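Local coordinates for Syntaxin1 (Monosiga brevicollis, PDB 2XHE), which probably acts as a SNAP receptor (SNARE) in membrane fusion, binding partner SNARE proteins during vesicle transport, at residues V148-K162 / L222-M236. Numbering follows the deposited sequence.
Sequences VKVMTRYNDVQAENK and LERSLLELHEMFTDM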
ATOM      1  N   VAL B 148      -1.979 -21.118  -8.806  1.00 78.51           N
ATOM      2  CA  VAL B 148      -3.380 -20.858  -9.167  1.00 73.05           C
ATOM      3  C   VAL B 148      -3.469 -19.768 -10.244  1.00 78.06           C
ATOM      4  O   VAL B 148      -4.306 -19.840 -11.154  1.00 77.77           O
ATOM      5  CB  VAL B 148      -4.253 -20.476  -7.912  1.00 63.37           C
ATOM      6  CG1 VAL B 148      -5.651 -19.946  -8.306  1.00 57.05           C
ATOM      7  CG2 VAL B 148      -4.403 -21.663  -6.959  1.00 61.32           C
ATOM      8  N   LYS B 149      -2.591 -18.772 -10.149  1.00 73.27           N
ATOM      9  CA  LYS B 149      -2.586 -17.673 -11.109  1.00 73.41           C
ATOM     10  C   LYS B 149      -2.127 -18.114 -12.492  1.00 82.73           C
ATOM     11  O   LYS B 149      -2.674 -17.661 -13.487  1.00 91.29           O
ATOM     12  CB  LYS B 149      -1.737 -16.502 -10.602  1.00 84.36           C
ATOM     13  CG  LYS B 149      -1.623 -15.335 -11.579  1.00101.54           C
ATOM     14  CD  LYS B 149      -0.637 -14.268 -11.082  1.00116.59           C
ATOM     15  CE  LYS B 149      -1.189 -13.462  -9.892  1.00122.32           C
ATOM     16  NZ  LYS B 149      -1.065 -14.134  -8.559  1.00118.14           N
ATOM     17  N   VAL B 150      -1.127 -18.998 -12.553  1.00 92.00           N
ATOM     18  CA  VAL B 150      -0.643 -19.529 -13.831  1.00 92.05           C
ATOM     19  C   VAL B 150      -1.693 -20.418 -14.448  1.00 79.27           C
ATOM     20  O   VAL B 150      -1.979 -20.321 -15.638  1.00 81.55           O
ATOM     21  CB  VAL B 150       0.679 -20.353 -13.718  1.00 75.73           C
ATOM     22  CG1 VAL B 150       1.061 -20.902 -15.072  1.00 78.28           C
ATOM     23  CG2 VAL B 150       1.816 -19.493 -13.218  1.00 84.17           C
ATOM     24  N   MET B 151      -2.269 -21.288 -13.635  1.00 73.92           N
ATOM     25  CA  MET B 151      -3.270 -22.210 -14.143  1.00 78.12           C
ATOM     26  C   MET B 151      -4.510 -21.468 -14.596  1.00 84.48           C
ATOM     27  O   MET B 151      -5.256 -21.942 -15.443  1.00 91.51           O
ATOM     28  CB  MET B 151      -3.624 -23.268 -13.103  1.00 70.80           C
ATOM     29  CG  MET B 151      -2.460 -24.203 -12.806  1.00 79.70           C
ATOM     30  SD  MET B 151      -1.606 -24.781 -14.307  1.00100.54           S
ATOM     31  CE  MET B 151      -2.571 -26.242 -14.698  1.00 66.65           C
ATOM     32  N   THR B 152      -4.727 -20.295 -14.029  1.00 83.16           N
ATOM     33  CA  THR B 152      -5.892 -19.519 -14.391  1.00 87.10           C
ATOM     34  C   THR B 152      -5.692 -18.999 -15.796  1.00 87.82           C
ATOM     35  O   THR B 152      -6.649 -18.850 -16.551  1.00 88.56           O
ATOM     36  CB  THR B 152      -6.133 -18.369 -13.404  1.00 87.17           C
ATOM     37  OG1 THR B 152      -6.496 -18.920 -12.133  1.00 93.59           O
ATOM     38  CG2 THR B 152      -7.254 -17.466 -13.890  1.00 80.76           C
ATOM     39  N   ARG B 153      -4.438 -18.733 -16.146  1.00 89.07           N
ATOM     40  CA  ARG B 153      -4.119 -18.300 -17.501  1.00 91.15           C
ATOM     41  C   ARG B 153      -4.444 -19.441 -18.456  1.00 92.71           C
ATOM     42  O   ARG B 153      -5.031 -19.226 -19.513  1.00 90.65           O
ATOM     43  CB  ARG B 153      -2.655 -17.876 -17.614  1.00 90.46           C
ATOM     44  CG  ARG B 153      -2.235 -17.472 -19.014  1.00107.25           C
ATOM     45  CD  ARG B 153      -3.237 -16.517 -19.649  1.00120.08           C
ATOM     46  NE  ARG B 153      -2.855 -16.161 -21.016  1.00128.25           N
ATOM     47  CZ  ARG B 153      -3.705 -15.744 -21.953  1.00128.53           C
ATOM     48  NH1 ARG B 153      -5.002 -15.632 -21.681  1.00125.86           N
ATOM     49  NH2 ARG B 153      -3.260 -15.444 -23.167  1.00127.50           N
ATOM     50  N   TYR B 154      -4.083 -20.657 -18.052  1.00 94.06           N
ATOM     51  CA  TYR B 154      -4.402 -21.867 -18.807  1.00 95.12           C
ATOM     52  C   TYR B 154      -5.916 -22.032 -18.942  1.00 95.70           C
ATOM     53  O   TYR B 154      -6.447 -22.106 -20.047  1.00 93.66           O
ATOM     54  CB  TYR B 154      -3.787 -23.085 -18.115  1.00 91.47           C
ATOM     55  CG  TYR B 154      -3.875 -24.390 -18.881  1.00 88.49           C
ATOM     56  CD1 TYR B 154      -3.432 -24.487 -20.193  1.00 89.13           C
ATOM     57  CD2 TYR B 154      -4.367 -25.540 -18.270  1.00 92.84           C
ATOM     58  CE1 TYR B 154      -3.500 -25.696 -20.888  1.00 96.12           C
ATOM     59  CE2 TYR B 154      -4.437 -26.751 -18.953  1.00 98.45           C
ATOM     60  CZ  TYR B 154      -4.003 -26.825 -20.261  1.00100.06           C
ATOM     61  OH  TYR B 154      -4.078 -28.030 -20.936  1.00 94.09           O
ATOM     62  N   ASN B 155      -6.610 -22.083 -17.811  1.00 98.77           N
ATOM     63  CA  ASN B 155      -8.064 -22.192 -17.809  1.00 94.41           C
ATOM     64  C   ASN B 155      -8.710 -21.170 -18.741  1.00 96.63           C
ATOM     65  O   ASN B 155      -9.732 -21.452 -19.370  1.00 92.37           O
ATOM     66  CB  ASN B 155      -8.608 -22.038 -16.384  1.00 87.72           C
ATOM     67  CG  ASN B 155     -10.121 -22.143 -16.315  1.00 87.83           C
ATOM     68  OD1 ASN B 155     -10.834 -21.149 -16.497  1.00 95.52           O
ATOM     69  ND2 ASN B 155     -10.623 -23.346 -16.022  1.00 84.57           N
ATOM     70  N   ASP B 156      -8.107 -19.988 -18.836  1.00 99.87           N
ATOM     71  CA  ASP B 156      -8.676 -18.915 -19.644  1.00104.53           C
ATOM     72  C   ASP B 156      -8.488 -19.141 -21.137  1.00116.74           C
ATOM     73  O   ASP B 156      -9.408 -18.891 -21.909  1.00121.35           O
ATOM     74  CB  ASP B 156      -8.128 -17.550 -19.225  1.00111.52           C
ATOM     75  CG  ASP B 156      -8.997 -16.868 -18.174  1.00125.81           C
ATOM     76  OD1 ASP B 156     -10.095 -17.386 -17.861  1.00121.11           O
ATOM     77  OD2 ASP B 156      -8.582 -15.805 -17.662  1.00135.94           O
ATOM     78  N   VAL B 157      -7.311 -19.622 -21.538  1.00118.24           N
ATOM     79  CA  VAL B 157      -7.035 -19.906 -22.952  1.00110.30           C
ATOM     80  C   VAL B 157      -7.796 -21.139 -23.456  1.00111.27           C
ATOM     81  O   VAL B 157      -8.155 -21.210 -24.631  1.00114.76           O
ATOM     82  CB  VAL B 157      -5.513 -20.032 -23.244  1.00108.04           C
ATOM     83  CG1 VAL B 157      -4.867 -21.018 -22.302  1.00114.19           C
ATOM     84  CG2 VAL B 157      -5.262 -20.439 -24.693  1.00110.49           C
ATOM     85  N   GLN B 158      -8.055 -22.097 -22.568  1.00109.88           N
ATOM     86  CA  GLN B 158      -8.866 -23.268 -22.923  1.00107.85           C
ATOM     87  C   GLN B 158     -10.327 -22.905 -23.195  1.00108.61           C
ATOM     88  O   GLN B 158     -10.838 -23.134 -24.289  1.00118.88           O
ATOM     89  CB  GLN B 158      -8.773 -24.360 -21.850  1.00 99.58           C
ATOM     90  CG  GLN B 158      -7.399 -25.034 -21.752  1.00100.71           C
ATOM     91  CD  GLN B 158      -7.001 -25.807 -23.016  1.00 99.33           C
ATOM     92  OE1 GLN B 158      -7.090 -27.034 -23.063  1.00 99.10           O
ATOM     93  NE2 GLN B 158      -6.548 -25.087 -24.033  1.00 93.17           N
ATOM     94  N   ALA B 159     -10.998 -22.340 -22.202  1.00106.85           N
ATOM     95  CA  ALA B 159     -12.374 -21.889 -22.385  1.00108.65           C
ATOM     96  C   ALA B 159     -12.496 -20.826 -23.479  1.00114.35           C
ATOM     97  O   ALA B 159     -13.472 -20.809 -24.221  1.00112.93           O
ATOM     98  CB  ALA B 159     -12.933 -21.371 -21.081  1.00100.71           C
ATOM     99  N   GLU B 160     -11.504 -19.942 -23.564  1.00125.27           N
ATOM    100  CA  GLU B 160     -11.459 -18.909 -24.600  1.00136.06           C
ATOM    101  C   GLU B 160     -11.512 -19.530 -25.988  1.00137.86           C
ATOM    102  O   GLU B 160     -12.249 -19.062 -26.857  1.00138.41           O
ATOM    103  CB  GLU B 160     -10.186 -18.068 -24.457  1.00148.99           C
ATOM    104  CG  GLU B 160      -9.940 -17.039 -25.557  1.00161.59           C
ATOM    105  CD  GLU B 160      -8.725 -16.149 -25.267  1.00174.58           C
ATOM    106  OE1 GLU B 160      -8.086 -15.677 -26.231  1.00177.62           O
ATOM    107  OE2 GLU B 160      -8.407 -15.924 -24.077  1.00178.14           O
ATOM    108  N   ASN B 161     -10.725 -20.586 -26.183  1.00137.27           N
ATOM    109  CA  ASN B 161     -10.673 -21.288 -27.463  1.00136.49           C
ATOM    110  C   ASN B 161     -11.867 -22.217 -27.685  1.00134.85           C
ATOM    111  O   ASN B 161     -12.320 -22.376 -28.815  1.00138.20           O
ATOM    112  CB  ASN B 161      -9.348 -22.054 -27.629  1.00131.84           C
ATOM    113  CG  ASN B 161      -8.267 -21.225 -28.323  1.00127.20           C
ATOM    114  OD1 ASN B 161      -7.164 -21.053 -27.799  1.00131.73           O
ATOM    115  ND2 ASN B 161      -8.580 -20.712 -29.506  1.00117.89           N
ATOM    116  N   LYS B 162     -12.382 -22.818 -26.613  1.00125.18           N
ATOM    117  CA  LYS B 162     -13.518 -23.732 -26.728  1.00121.67           C
ATOM    118  C   LYS B 162     -14.804 -23.008 -27.123  1.00126.69           C
ATOM    119  O   LYS B 162     -15.705 -23.599 -27.724  1.00122.21           O
ATOM    120  CB  LYS B 162     -13.739 -24.500 -25.426  1.00117.56           C
ATOM    121  CG  LYS B 162     -14.999 -25.351 -25.427  1.00114.07           C
ATOM    122  CD  LYS B 162     -15.548 -25.488 -24.026  1.00119.23           C
ATOM    123  CE  LYS B 162     -17.051 -25.695 -24.031  1.00125.44           C
ATOM    124  NZ  LYS B 162     -17.649 -25.286 -22.723  1.00128.63           N
ATOM    125  N   LEU B 222     -11.030 -29.991 -24.529  1.00115.31           N
ATOM    126  CA  LEU B 222     -11.075 -28.744 -23.784  1.00114.24           C
ATOM    127  C   LEU B 222     -12.027 -28.827 -22.594  1.00122.62           C
ATOM    128  O   LEU B 222     -11.920 -28.044 -21.652  1.00132.65           O
ATOM    129  CB  LEU B 222     -11.503 -27.606 -24.707  1.00109.54           C
ATOM    130  CG  LEU B 222     -10.634 -27.456 -25.949  1.00116.41           C
ATOM    131  CD1 LEU B 222     -11.006 -26.197 -26.699  1.00122.99           C
ATOM    132  CD2 LEU B 222      -9.174 -27.423 -25.554  1.00122.85           C
ATOM    133  N   GLU B 223     -12.953 -29.776 -22.639  1.00120.12           N
ATOM    134  CA  GLU B 223     -13.945 -29.928 -21.580  1.00124.22           C
ATOM    135  C   GLU B 223     -13.439 -30.725 -20.378  1.00123.74           C
ATOM    136  O   GLU B 223     -13.730 -30.373 -19.236  1.00125.71           O
ATOM    137  CB  GLU B 223     -15.236 -30.546 -22.126  1.00129.72           C
ATOM    138  CG  GLU B 223     -16.228 -29.538 -22.676  1.00128.06           C
ATOM    139  CD  GLU B 223     -16.913 -28.722 -21.587  1.00131.82           C
ATOM    140  OE1 GLU B 223     -16.305 -28.506 -20.512  1.00120.89           O
ATOM    141  OE2 GLU B 223     -18.066 -28.294 -21.813  1.00141.35           O
ATOM    142  N   ARG B 224     -12.702 -31.804 -20.624  1.00127.32           N
ATOM    143  CA  ARG B 224     -12.107 -32.542 -19.514  1.00125.88           C
ATOM    144  C   ARG B 224     -10.840 -31.829 -19.057  1.00118.84           C
ATOM    145  O   ARG B 224     -10.286 -32.127 -17.999  1.00117.91           O
ATOM    146  CB  ARG B 224     -11.859 -34.020 -19.850  1.00126.83           C
ATOM    147  CG  ARG B 224     -11.215 -34.287 -21.195  1.00139.49           C
ATOM    148  CD  ARG B 224     -10.918 -35.774 -21.354  1.00149.68           C
ATOM    149  NE  ARG B 224     -10.686 -36.142 -22.747  1.00155.77           N
ATOM    150  CZ  ARG B 224     -11.659 -36.381 -23.621  1.00155.39           C
ATOM    151  NH1 ARG B 224     -12.926 -36.280 -23.238  1.00149.52           N
ATOM    152  NH2 ARG B 224     -11.369 -36.713 -24.875  1.00154.16           N
ATOM    153  N   SER B 225     -10.399 -30.866 -19.859  1.00109.90           N
ATOM    154  CA  SER B 225      -9.347 -29.962 -19.429  1.00106.28           C
ATOM    155  C   SER B 225      -9.937 -29.017 -18.382  1.00107.59           C
ATOM    156  O   SER B 225      -9.473 -28.968 -17.244  1.00106.51           O
ATOM    157  CB  SER B 225      -8.786 -29.176 -20.615  1.00102.58           C
ATOM    158  OG  SER B 225      -7.488 -28.682 -20.324  1.00109.63           O
ATOM    159  N   LEU B 226     -10.978 -28.282 -18.766  1.00105.97           N
ATOM    160  CA  LEU B 226     -11.671 -27.382 -17.846  1.00 96.69           C
ATOM    161  C   LEU B 226     -12.115 -28.100 -16.570  1.00 94.65           C
ATOM    162  O   LEU B 226     -12.131 -27.512 -15.487  1.00 95.00           O
ATOM    163  CB  LEU B 226     -12.863 -26.722 -18.538  1.00 90.00           C
ATOM    164  CG  LEU B 226     -12.491 -25.818 -19.717  1.00 97.82           C
ATOM    165  CD1 LEU B 226     -13.721 -25.463 -20.528  1.00 94.54           C
ATOM    166  CD2 LEU B 226     -11.764 -24.560 -19.254  1.00102.45           C
ATOM    167  N   LEU B 227     -12.451 -29.377 -16.694  1.00 94.00           N
ATOM    168  CA  LEU B 227     -12.861 -30.164 -15.537  1.00100.10           C
ATOM    169  C   LEU B 227     -11.710 -30.479 -14.576  1.00 99.92           C
ATOM    170  O   LEU B 227     -11.856 -30.338 -13.367  1.00 97.33           O
ATOM    171  CB  LEU B 227     -13.567 -31.443 -15.984  1.00105.11           C
ATOM    172  CG  LEU B 227     -15.009 -31.508 -15.481  1.00113.37           C
ATOM    173  CD1 LEU B 227     -15.859 -32.456 -16.327  1.00114.96           C
ATOM    174  CD2 LEU B 227     -15.037 -31.868 -13.992  1.00110.49           C
ATOM    175  N   GLU B 228     -10.576 -30.918 -15.114  1.00106.21           N
ATOM    176  CA  GLU B 228      -9.382 -31.153 -14.306  1.00114.59           C
ATOM    177  C   GLU B 228      -9.025 -29.874 -13.549  1.00106.73           C
ATOM    178  O   GLU B 228      -8.831 -29.880 -12.330  1.00104.31           O
ATOM    179  CB  GLU B 228      -8.203 -31.572 -15.197  1.00128.33           C
ATOM    180  CG  GLU B 228      -7.899 -33.068 -15.235  1.00141.95           C
ATOM    181  CD  GLU B 228      -8.913 -33.871 -16.040  1.00146.32           C
ATOM    182  OE1 GLU B 228     -10.124 -33.576 -15.950  1.00140.80           O
ATOM    183  OE2 GLU B 228      -8.496 -34.810 -16.756  1.00149.68           O
ATOM    184  N   LEU B 229      -8.942 -28.779 -14.297  1.00 96.72           N
ATOM    185  CA  LEU B 229      -8.665 -27.464 -13.743  1.00 93.54           C
ATOM    186  C   LEU B 229      -9.639 -27.094 -12.630  1.00 84.44           C
ATOM    187  O   LEU B 229      -9.216 -26.763 -11.519  1.00 75.37           O
ATOM    188  CB  LEU B 229      -8.734 -26.420 -14.849  1.00 94.65           C
ATOM    189  CG  LEU B 229      -7.590 -26.524 -15.851  1.00 90.96           C
ATOM    190  CD1 LEU B 229      -7.737 -25.463 -16.928  1.00 90.61           C
ATOM    191  CD2 LEU B 229      -6.246 -26.406 -15.126  1.00 82.81           C
ATOM    192  N   HIS B 230     -10.936 -27.146 -12.934  1.00 70.03           N
ATOM    193  CA  HIS B 230     -11.963 -26.919 -11.922  1.00 76.08           C
ATOM    194  C   HIS B 230     -11.727 -27.751 -10.670  1.00 78.13           C
ATOM    195  O   HIS B 230     -11.699 -27.223  -9.558  1.00 83.90           O
ATOM    196  CB  HIS B 230     -13.356 -27.212 -12.471  1.00 84.01           C
ATOM    197  CG  HIS B 230     -14.442 -27.043 -11.458  1.00 97.99           C
ATOM    198  ND1 HIS B 230     -15.232 -25.917 -11.398  1.00108.77           N
ATOM    199  CD2 HIS B 230     -14.849 -27.846 -10.447  1.00105.49           C
ATOM    200  CE1 HIS B 230     -16.088 -26.037 -10.399  1.00113.75           C
ATOM    201  NE2 HIS B 230     -15.875 -27.198  -9.805  1.00113.78           N
ATOM    202  N   GLU B 231     -11.570 -29.056 -10.849  1.00 79.77           N
ATOM    203  CA  GLU B 231     -11.301 -29.934  -9.728  1.00 83.85           C
ATOM    204  C   GLU B 231     -10.108 -29.404  -8.958  1.00 76.63           C
ATOM    205  O   GLU B 231     -10.111 -29.381  -7.728  1.00 80.77           O
ATOM    206  CB  GLU B 231     -11.024 -31.360 -10.208  1.00100.47           C
ATOM    207  CG  GLU B 231     -10.693 -32.331  -9.083  1.00118.25           C
ATOM    208  CD  GLU B 231      -9.531 -33.245  -9.429  1.00137.47           C
ATOM    209  OE1 GLU B 231      -9.772 -34.333 -10.001  1.00140.55           O
ATOM    210  OE2 GLU B 231      -8.374 -32.872  -9.127  1.00142.29           O
ATOM    211  N   MET B 232      -9.085 -28.977  -9.688  1.00 78.63           N
ATOM    212  CA  MET B 232      -7.855 -28.501  -9.058  1.00 90.40           C
ATOM    213  C   MET B 232      -8.099 -27.202  -8.285  1.00 92.66           C
ATOM    214  O   MET B 232      -7.822 -27.109  -7.084  1.00 87.69           O
ATOM    215  CB  MET B 232      -6.760 -28.310 -10.112  1.00 90.11           C
ATOM    216  CG  MET B 232      -5.413 -27.868  -9.555  1.00 93.77           C
ATOM    217  SD  MET B 232      -5.299 -26.090  -9.277  1.00151.12           S
ATOM    218  CE  MET B 232      -5.432 -25.465 -10.949  1.00 75.93           C
ATOM    219  N   PHE B 233      -8.623 -26.203  -8.987  1.00 87.75           N
ATOM    220  CA  PHE B 233      -8.953 -24.930  -8.371  1.00 78.39           C
ATOM    221  C   PHE B 233      -9.778 -25.140  -7.109  1.00 80.19           C
ATOM    222  O   PHE B 233      -9.621 -24.411  -6.126  1.00 81.59           O
ATOM    223  CB  PHE B 233      -9.708 -24.033  -9.351  1.00 69.95           C
ATOM    224  CG  PHE B 233      -8.848 -23.465 -10.451  1.00 76.32           C
ATOM    225  CD1 PHE B 233      -7.640 -22.848 -10.166  1.00 72.64           C
ATOM    226  CD2 PHE B 233      -9.270 -23.513 -11.768  1.00 68.25           C
ATOM    227  CE1 PHE B 233      -6.868 -22.307 -11.171  1.00 71.69           C
ATOM    228  CE2 PHE B 233      -8.509 -22.977 -12.769  1.00 72.12           C
ATOM    229  CZ  PHE B 233      -7.299 -22.378 -12.472  1.00 78.43           C
ATOM    230  N   THR B 234     -10.650 -26.141  -7.129  1.00 76.42           N
ATOM    231  CA  THR B 234     -11.526 -26.369  -5.989  1.00 86.39           C
ATOM    232  C   THR B 234     -10.752 -26.660  -4.698  1.00 97.59           C
ATOM    233  O   THR B 234     -10.853 -25.907  -3.725  1.00100.13           O
ATOM    234  CB  THR B 234     -12.565 -27.469  -6.258  1.00 82.82           C
ATOM    235  OG1 THR B 234     -13.386 -27.094  -7.374  1.00 88.71           O
ATOM    236  CG2 THR B 234     -13.441 -27.652  -5.044  1.00 69.80           C
ATOM    237  N   ASP B 235      -9.972 -27.735  -4.680  1.00105.43           N
ATOM    238  CA  ASP B 235      -9.209 -28.046  -3.475  1.00117.35           C
ATOM    239  C   ASP B 235      -7.981 -27.142  -3.307  1.00114.48           C
ATOM    240  O   ASP B 235      -7.307 -27.209  -2.280  1.00117.85           O
ATOM    241  CB  ASP B 235      -8.831 -29.533  -3.394  1.00123.83           C
ATOM    242  CG  ASP B 235      -7.673 -29.892  -4.294  1.00132.76           C
ATOM    243  OD1 ASP B 235      -7.904 -30.073  -5.508  1.00139.43           O
ATOM    244  OD2 ASP B 235      -6.535 -30.006  -3.785  1.00134.67           O
ATOM    245  N   MET B 236      -7.696 -26.296  -4.296  1.00101.19           N
ATOM    246  CA  MET B 236      -6.627 -25.310  -4.135  1.00 93.90           C
ATOM    247  C   MET B 236      -7.148 -24.094  -3.384  1.00 96.35           C
ATOM    248  O   MET B 236      -6.414 -23.460  -2.624  1.00 88.56           O
ATOM    249  CB  MET B 236      -6.013 -24.887  -5.474  1.00 95.89           C
ATOM    250  CG  MET B 236      -5.040 -25.905  -6.115  1.00113.79           C
ATOM    251  SD  MET B 236      -3.636 -26.521  -5.126  1.00110.45           S
ATOM    252  CE  MET B 236      -2.995 -24.993  -4.414  1.00 67.89           C
TER
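Ser-225 OG donates to Gln-158 OE1 at 3.2 Å, lying in the carbonyl plane on a lone pair (C=O...donor angle 119°). The amide's other end, NE2, is hydrogen-bonded to His-71 NE2 of helix 44-72, so both ends of the amide are held; replacing Gln-158 by alanine is likely to leave the Ser-225 hydroxyl and His-71 without this amide and to open a gap beside Leu-222 CD2. Further along, the extended chain of Lys-162 brings NZ to 3.2 Å from Glu-223 OE2, a salt bridge whose hydrogen bond is weak. Inward, Leu-226 is a knob among Asn-155, Gln-158, Ala-159 and Lys-162, its CD2 3.6 Å from Asn-155 ND2. Leu-229 CD1 lies against Asn-155 CB (3.6 Å), while its CD2 meets the edge of the Tyr-154 ring in plane. Phe-233 fills a second hole, among Val-148, Met-151, Thr-152 and Asn-155; CG anti to its carbonyl carbon (chi1 -73°) sends the ring across, edge first, with CE2 3.7 Å from Asn-155 CB. Met-151 CB also touches Met-232 CE at 3.6 Å. The axes of the two segments run roughly antiparallel (152°) and approach to 9.6 Å. Mostly apolar knobs with few polar links imply that packing joins the SNARE-motif helix to the N-terminal three-helix bundle, consistent with a closed syntaxin.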